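Local coordinates for alcohol dehydrogenase superfamily protein (Novosphingobium aromaticivorans, PDB 3GAZ), which probably acts as an NADP-dependent oxidoreductase of the alcohol dehydrogenase (medium-chain dehydrogenase/reductase) superfamily, its substrate not established, at residues Leu25-Pro30 and Gln34-Ile39; Asp83-Gly88 and Val111-Leu116. All coordinates share one frame; numbering follows the deposited sequence.

Contact 1: residues Leu25-Pro30 and Gln34-Ile39; sequences LARPQP and QVLVQI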
ATOM      1  N   LEU A  25      -5.528  -3.580  19.393  1.00 16.63           N
ATOM      2  CA  LEU A  25      -4.346  -3.997  18.642  1.00 17.55           C
ATOM      3  C   LEU A  25      -3.074  -3.357  19.164  1.00 16.76           C
ATOM      4  O   LEU A  25      -3.111  -2.444  19.987  1.00 15.33           O
ATOM      5  CB  LEU A  25      -4.506  -3.608  17.168  1.00 18.39           C
ATOM      6  CG  LEU A  25      -5.816  -3.999  16.485  1.00 18.43           C
ATOM      7  CD1 LEU A  25      -5.924  -3.308  15.133  1.00 18.17           C
ATOM      8  CD2 LEU A  25      -5.876  -5.511  16.338  1.00 18.33           C
ATOM      9  N   ALA A  26      -1.945  -3.837  18.660  1.00 17.84           N
ATOM     10  CA  ALA A  26      -0.654  -3.296  19.056  1.00 19.57           C
ATOM     11  C   ALA A  26      -0.621  -1.811  18.709  1.00 20.87           C
ATOM     12  O   ALA A  26      -1.060  -1.402  17.631  1.00 20.97           O
ATOM     13  CB  ALA A  26       0.463  -4.028  18.324  1.00 17.69           C
ATOM     14  N   ARG A  27      -0.118  -1.001  19.631  1.00 22.42           N
ATOM     15  CA  ARG A  27      -0.021   0.429  19.387  1.00 24.23           C
ATOM     16  C   ARG A  27       1.205   0.658  18.507  1.00 24.05           C
ATOM     17  O   ARG A  27       2.284   0.152  18.798  1.00 23.12           O
ATOM     18  CB  ARG A  27       0.135   1.191  20.704  1.00 24.36           C
ATOM     19  CG  ARG A  27       0.114   2.700  20.533  1.00 25.84           C
ATOM     20  CD  ARG A  27       0.308   3.416  21.859  1.00 26.84           C
ATOM     21  NE  ARG A  27      -0.745   3.082  22.812  1.00 28.68           N
ATOM     22  CZ  ARG A  27      -0.906   3.675  23.990  1.00 29.22           C
ATOM     23  NH1 ARG A  27      -0.074   4.639  24.371  1.00 28.64           N
ATOM     24  NH2 ARG A  27      -1.902   3.309  24.785  1.00 27.41           N
ATOM     25  N   PRO A  28       1.049   1.415  17.410  1.00 24.17           N
ATOM     26  CA  PRO A  28       2.157   1.698  16.496  1.00 24.43           C
ATOM     27  C   PRO A  28       3.307   2.410  17.192  1.00 24.66           C
ATOM     28  O   PRO A  28       3.108   3.127  18.176  1.00 24.87           O
ATOM     29  CB  PRO A  28       1.513   2.580  15.432  1.00 24.27           C
ATOM     30  CG  PRO A  28       0.102   2.118  15.425  1.00 24.65           C
ATOM     31  CD  PRO A  28      -0.204   1.983  16.890  1.00 24.53           C
ATOM     32  N   GLN A  29       4.510   2.198  16.673  1.00 25.14           N
ATOM     33  CA  GLN A  29       5.710   2.824  17.206  1.00 26.56           C
ATOM     34  C   GLN A  29       6.322   3.652  16.089  1.00 24.67           C
ATOM     35  O   GLN A  29       6.478   3.169  14.971  1.00 24.81           O
ATOM     36  CB  GLN A  29       6.704   1.762  17.673  1.00 28.81           C
ATOM     37  CG  GLN A  29       6.376   1.170  19.028  1.00 34.22           C
ATOM     38  CD  GLN A  29       7.309   0.033  19.396  1.00 38.00           C
ATOM     39  OE1 GLN A  29       7.235  -1.056  18.822  1.00 41.85           O
ATOM     40  NE2 GLN A  29       8.200   0.283  20.347  1.00 38.85           N
ATOM     41  N   PRO A  30       6.682   4.911  16.382  1.00 24.58           N
ATOM     42  CA  PRO A  30       7.276   5.814  15.394  1.00 24.66           C
ATOM     43  C   PRO A  30       8.693   5.466  14.953  1.00 24.86           C
ATOM     44  O   PRO A  30       9.598   5.332  15.776  1.00 24.91           O
ATOM     45  CB  PRO A  30       7.212   7.168  16.091  1.00 24.82           C
ATOM     46  CG  PRO A  30       7.452   6.796  17.521  1.00 26.83           C
ATOM     47  CD  PRO A  30       6.566   5.576  17.694  1.00 26.19           C
ATOM     48  N   GLN A  34       9.162   9.771  11.730  1.00 19.68           N
ATOM     49  CA  GLN A  34       7.737   9.736  12.081  1.00 19.97           C
ATOM     50  C   GLN A  34       7.470  10.258  13.491  1.00 19.64           C
ATOM     51  O   GLN A  34       8.376  10.352  14.322  1.00 16.25           O
ATOM     52  CB  GLN A  34       7.187   8.303  12.045  1.00 20.59           C
ATOM     53  CG  GLN A  34       7.328   7.532  10.751  1.00 20.81           C
ATOM     54  CD  GLN A  34       6.647   6.173  10.842  1.00 23.54           C
ATOM     55  OE1 GLN A  34       6.898   5.399  11.772  1.00 22.92           O
ATOM     56  NE2 GLN A  34       5.780   5.876   9.880  1.00 23.91           N
ATOM     57  N   VAL A  35       6.207  10.581  13.753  1.00 18.65           N
ATOM     58  CA  VAL A  35       5.776  11.018  15.075  1.00 19.18           C
ATOM     59  C   VAL A  35       4.545  10.174  15.371  1.00 19.24           C
ATOM     60  O   VAL A  35       3.842   9.761  14.446  1.00 18.96           O
ATOM     61  CB  VAL A  35       5.384  12.523  15.129  1.00 20.06           C
ATOM     62  CG1 VAL A  35       6.603  13.391  14.878  1.00 18.79           C
ATOM     63  CG2 VAL A  35       4.281  12.822  14.123  1.00 17.67           C
ATOM     64  N   LEU A  36       4.301   9.887  16.645  1.00 17.34           N
ATOM     65  CA  LEU A  36       3.134   9.103  17.016  1.00 16.52           C
ATOM     66  C   LEU A  36       2.036  10.091  17.349  1.00 16.67           C
ATOM     67  O   LEU A  36       2.187  10.919  18.245  1.00 17.10           O
ATOM     68  CB  LEU A  36       3.425   8.218  18.232  1.00 16.68           C
ATOM     69  CG  LEU A  36       2.263   7.314  18.664  1.00 17.41           C
ATOM     70  CD1 LEU A  36       1.955   6.305  17.557  1.00 18.29           C
ATOM     71  CD2 LEU A  36       2.617   6.590  19.958  1.00 16.81           C
ATOM     72  N   VAL A  37       0.931  10.010  16.620  1.00 15.51           N
ATOM     73  CA  VAL A  37      -0.171  10.920  16.849  1.00 13.99           C
ATOM     74  C   VAL A  37      -1.297  10.279  17.627  1.00 15.21           C
ATOM     75  O   VAL A  37      -1.766   9.196  17.282  1.00 14.01           O
ATOM     76  CB  VAL A  37      -0.763  11.441  15.521  1.00 14.15           C
ATOM     77  CG1 VAL A  37      -1.933  12.392  15.812  1.00 13.35           C
ATOM     78  CG2 VAL A  37       0.316  12.146  14.706  1.00 14.18           C
ATOM     79  N   GLN A  38      -1.713  10.943  18.696  1.00 14.14           N
ATOM     80  CA  GLN A  38      -2.833  10.459  19.478  1.00 16.55           C
ATOM     81  C   GLN A  38      -3.984  11.147  18.763  1.00 15.59           C
ATOM     82  O   GLN A  38      -4.134  12.367  18.845  1.00 15.54           O
ATOM     83  CB  GLN A  38      -2.735  10.938  20.922  1.00 18.09           C
ATOM     84  CG  GLN A  38      -3.889  10.486  21.795  1.00 22.18           C
ATOM     85  CD  GLN A  38      -3.617  10.711  23.267  1.00 27.19           C
ATOM     86  OE1 GLN A  38      -3.278  11.820  23.685  1.00 29.23           O
ATOM     87  NE2 GLN A  38      -3.764   9.658  24.063  1.00 28.72           N
ATOM     88  N   ILE A  39      -4.769  10.362  18.036  1.00 14.49           N
ATOM     89  CA  ILE A  39      -5.877  10.887  17.253  1.00 14.44           C
ATOM     90  C   ILE A  39      -7.096  11.265  18.082  1.00 15.62           C
ATOM     91  O   ILE A  39      -7.651  10.436  18.804  1.00 15.54           O
ATOM     92  CB  ILE A  39      -6.295   9.865  16.168  1.00 14.55           C
ATOM     93  CG1 ILE A  39      -5.094   9.559  15.262  1.00 14.02           C
ATOM     94  CG2 ILE A  39      -7.464  10.414  15.355  1.00 15.27           C
ATOM     95  CD1 ILE A  39      -5.345   8.459  14.230  1.00 14.19           C
TER
HETATM   96  O   HOH W   1       5.910   2.667  12.372  1.00 31.69           O
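Leu36 meets two prolines at once, its CB lying against the ring of Pro30 and its tip against Pro28. Starting at the root of the leucine, CB sits 4.1 Å from CD of Pro30, and the two side chains pass at a slant. CG stands anti to the backbone N (chi1 -178°), which carries the fork away from Pro30 and back toward Pro28. There Leu36 CD1 comes within 3.4 Å of Pro28 O and 4.3 Å of Pro28 CB, so this methyl touches both the carbonyl and the ring of one residue. The other branch, Leu36 CD2, is 3.9 Å from Pro28 O. Leu36 CD2 meets Arg27 CD only loosely, at 4.4 Å; beyond CD the arginine turns away from the leucine, and its NE donates to the backbone O of Thr7. Leu36 also packs on Val76 and Ala77 of strand 70-78. Pro30 leans on the strand backbone as well, with its CB 3.8 Å from Gln34 O.

The polar half of the contact is bridged by water. A single molecule donates to Gln29 O at 2.7 Å and to Gln34 OE1 at 3.0 Å, tying the loop carbonyl to the glutamine amide. Gln34 OE1 accepts a second hydrogen bond from the backbone N of Ala31, so the amide oxygen is gripped twice and its rotation is likely to be restricted. After strand 20-26 ends at Ala26, residues 27-30 run as an irregular, proline-rich connection against strand 34-39, held by apolar contacts and one water and not paired with it as a further strand. They lead from the N-terminal two-stranded antiparallel sheet into the GroES-like fold of medium-chain dehydrogenases.

Contact 2: residues Asp83-Gly88 and Val111-Leu116; sequences DSFRVG and VDARLL
Phe85 presents the edge of its ring to the turn at 113-116, where two backbone carbonyls lie close to the ring plane: CE2 is 3.6 Å from Ala113 O and CZ is 3.6 Å from Leu116 O. Leu116 CB supplies the apolar part, approaching Phe85 CE2 at 3.8 Å from well off the ring plane, above the rim, and not edge-on like the two oxygens. CG of the phenylalanine is anti to its own carbonyl carbon (chi1 -68°), and this turns the ring toward the second segment. Beside it, Ser84 OG touches CB of Ala113 at 3.6 Å.

The next shell lies within the turn. Ala113 O accepts from Leu116 N, so it is already engaged when the ring edge meets it. Asp112 folds back in an Asx turn, OD1 taking the backbone N of Arg114 on its anti lone pair. Arg114 grips the same carboxylate side-on, in the plane of its guanidinium: Arg114 NE to Asp112 OD1 (3.0 Å) and Arg114 NH2 to Asp112 OD2 (2.8 Å), both oxygens met on the syn side. Farther out, Val91 of strand 90-94 packs on both Phe85 and Leu116, while Leu278 of helix 278-293 backs Asp112 and Arg114.

An alanine at Phe85 is likely to open a gap beside Leu116 and leave both carbonyl oxygens without their aromatic neighbour. Between the segments the chemistry is thus apolar packing plus the weak attraction expected between a positive aromatic rim and carbonyl oxygens, whereas the strong polar bonds lie within 112-116 and probably help hold the two carbonyls that face the ring edge.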
ATOM      1  N   ASP A  83      12.593  16.908  14.004  1.00 32.68           N
ATOM      2  CA  ASP A  83      12.740  18.166  14.733  1.00 34.38           C
ATOM      3  C   ASP A  83      11.623  19.161  14.415  1.00 33.42           C
ATOM      4  O   ASP A  83      11.589  20.262  14.964  1.00 33.69           O
ATOM      5  CB  ASP A  83      14.098  18.804  14.414  1.00 35.79           C
ATOM      6  CG  ASP A  83      14.268  19.105  12.936  1.00 38.54           C
ATOM      7  OD1 ASP A  83      13.368  19.739  12.346  1.00 40.81           O
ATOM      8  OD2 ASP A  83      15.306  18.713  12.360  1.00 41.40           O
ATOM      9  N   SER A  84      10.714  18.773  13.528  1.00 31.45           N
ATOM     10  CA  SER A  84       9.611  19.644  13.142  1.00 28.62           C
ATOM     11  C   SER A  84       8.450  19.623  14.138  1.00 26.77           C
ATOM     12  O   SER A  84       7.595  20.507  14.116  1.00 26.09           O
ATOM     13  CB  SER A  84       9.107  19.258  11.750  1.00 28.71           C
ATOM     14  OG  SER A  84       8.803  17.876  11.687  1.00 29.79           O
ATOM     15  N   PHE A  85       8.417  18.617  15.008  1.00 23.91           N
ATOM     16  CA  PHE A  85       7.351  18.513  16.001  1.00 22.45           C
ATOM     17  C   PHE A  85       7.864  18.002  17.342  1.00 23.16           C
ATOM     18  O   PHE A  85       8.804  17.210  17.396  1.00 21.40           O
ATOM     19  CB  PHE A  85       6.243  17.585  15.493  1.00 22.09           C
ATOM     20  CG  PHE A  85       5.477  18.141  14.327  1.00 21.50           C
ATOM     21  CD1 PHE A  85       4.604  19.212  14.499  1.00 21.72           C
ATOM     22  CD2 PHE A  85       5.647  17.612  13.053  1.00 20.39           C
ATOM     23  CE1 PHE A  85       3.914  19.749  13.416  1.00 21.92           C
ATOM     24  CE2 PHE A  85       4.962  18.144  11.964  1.00 20.29           C
ATOM     25  CZ  PHE A  85       4.093  19.214  12.146  1.00 18.44           C
ATOM     26  N   ARG A  86       7.241  18.472  18.418  1.00 23.51           N
ATOM     27  CA  ARG A  86       7.601  18.065  19.773  1.00 24.78           C
ATOM     28  C   ARG A  86       6.389  17.425  20.421  1.00 23.78           C
ATOM     29  O   ARG A  86       5.255  17.635  19.989  1.00 21.82           O
ATOM     30  CB  ARG A  86       8.015  19.268  20.628  1.00 26.09           C
ATOM     31  CG  ARG A  86       9.343  19.907  20.273  1.00 31.61           C
ATOM     32  CD  ARG A  86       9.670  21.023  21.261  1.00 34.95           C
ATOM     33  NE  ARG A  86       9.829  20.518  22.626  1.00 39.02           N
ATOM     34  CZ  ARG A  86      10.032  21.286  23.696  1.00 41.09           C
ATOM     35  NH1 ARG A  86      10.100  22.603  23.570  1.00 41.24           N
ATOM     36  NH2 ARG A  86      10.174  20.734  24.894  1.00 39.56           N
ATOM     37  N   VAL A  87       6.629  16.646  21.469  1.00 23.15           N
ATOM     38  CA  VAL A  87       5.539  16.006  22.187  1.00 22.09           C
ATOM     39  C   VAL A  87       4.614  17.102  22.706  1.00 21.43           C
ATOM     40  O   VAL A  87       5.072  18.080  23.301  1.00 19.67           O
ATOM     41  CB  VAL A  87       6.079  15.178  23.369  1.00 22.63           C
ATOM     42  CG1 VAL A  87       4.932  14.691  24.239  1.00 25.11           C
ATOM     43  CG2 VAL A  87       6.877  14.005  22.841  1.00 21.85           C
ATOM     44  N   GLY A  88       3.317  16.941  22.460  1.00 19.70           N
ATOM     45  CA  GLY A  88       2.346  17.926  22.902  1.00 18.29           C
ATOM     46  C   GLY A  88       1.789  18.797  21.785  1.00 17.51           C
ATOM     47  O   GLY A  88       0.754  19.438  21.962  1.00 18.74           O
ATOM     48  N   VAL A 111       2.907   8.524  11.956  1.00 18.07           N
ATOM     49  CA  VAL A 111       2.886   9.269  10.701  1.00 19.36           C
ATOM     50  C   VAL A 111       4.173  10.000  10.341  1.00 19.03           C
ATOM     51  O   VAL A 111       4.835  10.577  11.205  1.00 17.60           O
ATOM     52  CB  VAL A 111       1.756  10.323  10.729  1.00 20.76           C
ATOM     53  CG1 VAL A 111       1.671  11.046   9.390  1.00 23.50           C
ATOM     54  CG2 VAL A 111       0.437   9.656  11.077  1.00 20.68           C
ATOM     55  N   ASP A 112       4.499   9.986   9.049  1.00 18.13           N
ATOM     56  CA  ASP A 112       5.682  10.672   8.538  1.00 18.23           C
ATOM     57  C   ASP A 112       5.448  12.156   8.811  1.00 17.30           C
ATOM     58  O   ASP A 112       4.446  12.721   8.365  1.00 16.27           O
ATOM     59  CB  ASP A 112       5.818  10.432   7.032  1.00 18.70           C
ATOM     60  CG  ASP A 112       7.087  11.034   6.451  1.00 21.73           C
ATOM     61  OD1 ASP A 112       7.326  12.248   6.632  1.00 19.19           O
ATOM     62  OD2 ASP A 112       7.847  10.284   5.799  1.00 23.42           O
ATOM     63  N   ALA A 113       6.376  12.776   9.537  1.00 16.11           N
ATOM     64  CA  ALA A 113       6.268  14.183   9.911  1.00 18.34           C
ATOM     65  C   ALA A 113       5.938  15.126   8.756  1.00 17.15           C
ATOM     66  O   ALA A 113       5.235  16.118   8.943  1.00 18.27           O
ATOM     67  CB  ALA A 113       7.561  14.637  10.598  1.00 18.52           C
ATOM     68  N   ARG A 114       6.435  14.810   7.568  1.00 18.73           N
ATOM     69  CA  ARG A 114       6.205  15.644   6.390  1.00 19.26           C
ATOM     70  C   ARG A 114       4.738  15.796   5.995  1.00 18.35           C
ATOM     71  O   ARG A 114       4.366  16.771   5.336  1.00 17.88           O
ATOM     72  CB  ARG A 114       6.995  15.090   5.209  1.00 19.71           C
ATOM     73  CG  ARG A 114       8.506  15.193   5.379  1.00 21.75           C
ATOM     74  CD  ARG A 114       9.228  14.501   4.240  1.00 21.65           C
ATOM     75  NE  ARG A 114       9.123  13.049   4.337  1.00 23.69           N
ATOM     76  CZ  ARG A 114       9.659  12.201   3.465  1.00 23.35           C
ATOM     77  NH1 ARG A 114      10.336  12.659   2.420  1.00 24.35           N
ATOM     78  NH2 ARG A 114       9.529  10.893   3.646  1.00 23.45           N
ATOM     79  N   LEU A 115       3.913  14.834   6.394  1.00 16.87           N
ATOM     80  CA  LEU A 115       2.490  14.855   6.076  1.00 17.07           C
ATOM     81  C   LEU A 115       1.683  15.713   7.049  1.00 19.28           C
ATOM     82  O   LEU A 115       0.520  16.034   6.790  1.00 19.68           O
ATOM     83  CB  LEU A 115       1.930  13.432   6.101  1.00 16.77           C
ATOM     84  CG  LEU A 115       2.446  12.434   5.061  1.00 18.31           C
ATOM     85  CD1 LEU A 115       1.859  11.051   5.339  1.00 15.53           C
ATOM     86  CD2 LEU A 115       2.070  12.908   3.668  1.00 13.20           C
ATOM     87  N   LEU A 116       2.305  16.084   8.163  1.00 18.69           N
ATOM     88  CA  LEU A 116       1.636  16.868   9.192  1.00 16.83           C
ATOM     89  C   LEU A 116       1.931  18.358   9.217  1.00 16.51           C
ATOM     90  O   LEU A 116       2.956  18.821   8.719  1.00 13.46           O
ATOM     91  CB  LEU A 116       1.969  16.290  10.568  1.00 17.71           C
ATOM     92  CG  LEU A 116       1.444  14.883  10.855  1.00 17.85           C
ATOM     93  CD1 LEU A 116       2.071  14.361  12.131  1.00 15.48           C
ATOM     94  CD2 LEU A 116      -0.076  14.916  10.958  1.00 15.91           C
TER

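Overall arrangement
Contact 1 closes before contact 2 opens along the chain, and their centres lie 12 Å apart, on the same side of the chain's centre. They share one mixed sheet: strand 34-39 of contact 1 runs antiparallel to strand 108-112, which enters contact 2. Val35 N probably bonds to Val111 O (2.9 Å), and Leu116 CD1 packs against Val35 CG2 and Val37 CG2. The two faces of strand 34-39 are thus engaged differently, Leu36 by the incoming proline-rich segment and Val35 and Val37 by Leu116. Both contacts pack connecting segments against the mixed sheet of the GroES-like part; the six-stranded parallel sheet belongs to the Rossmann-type domain, which probably binds NADP.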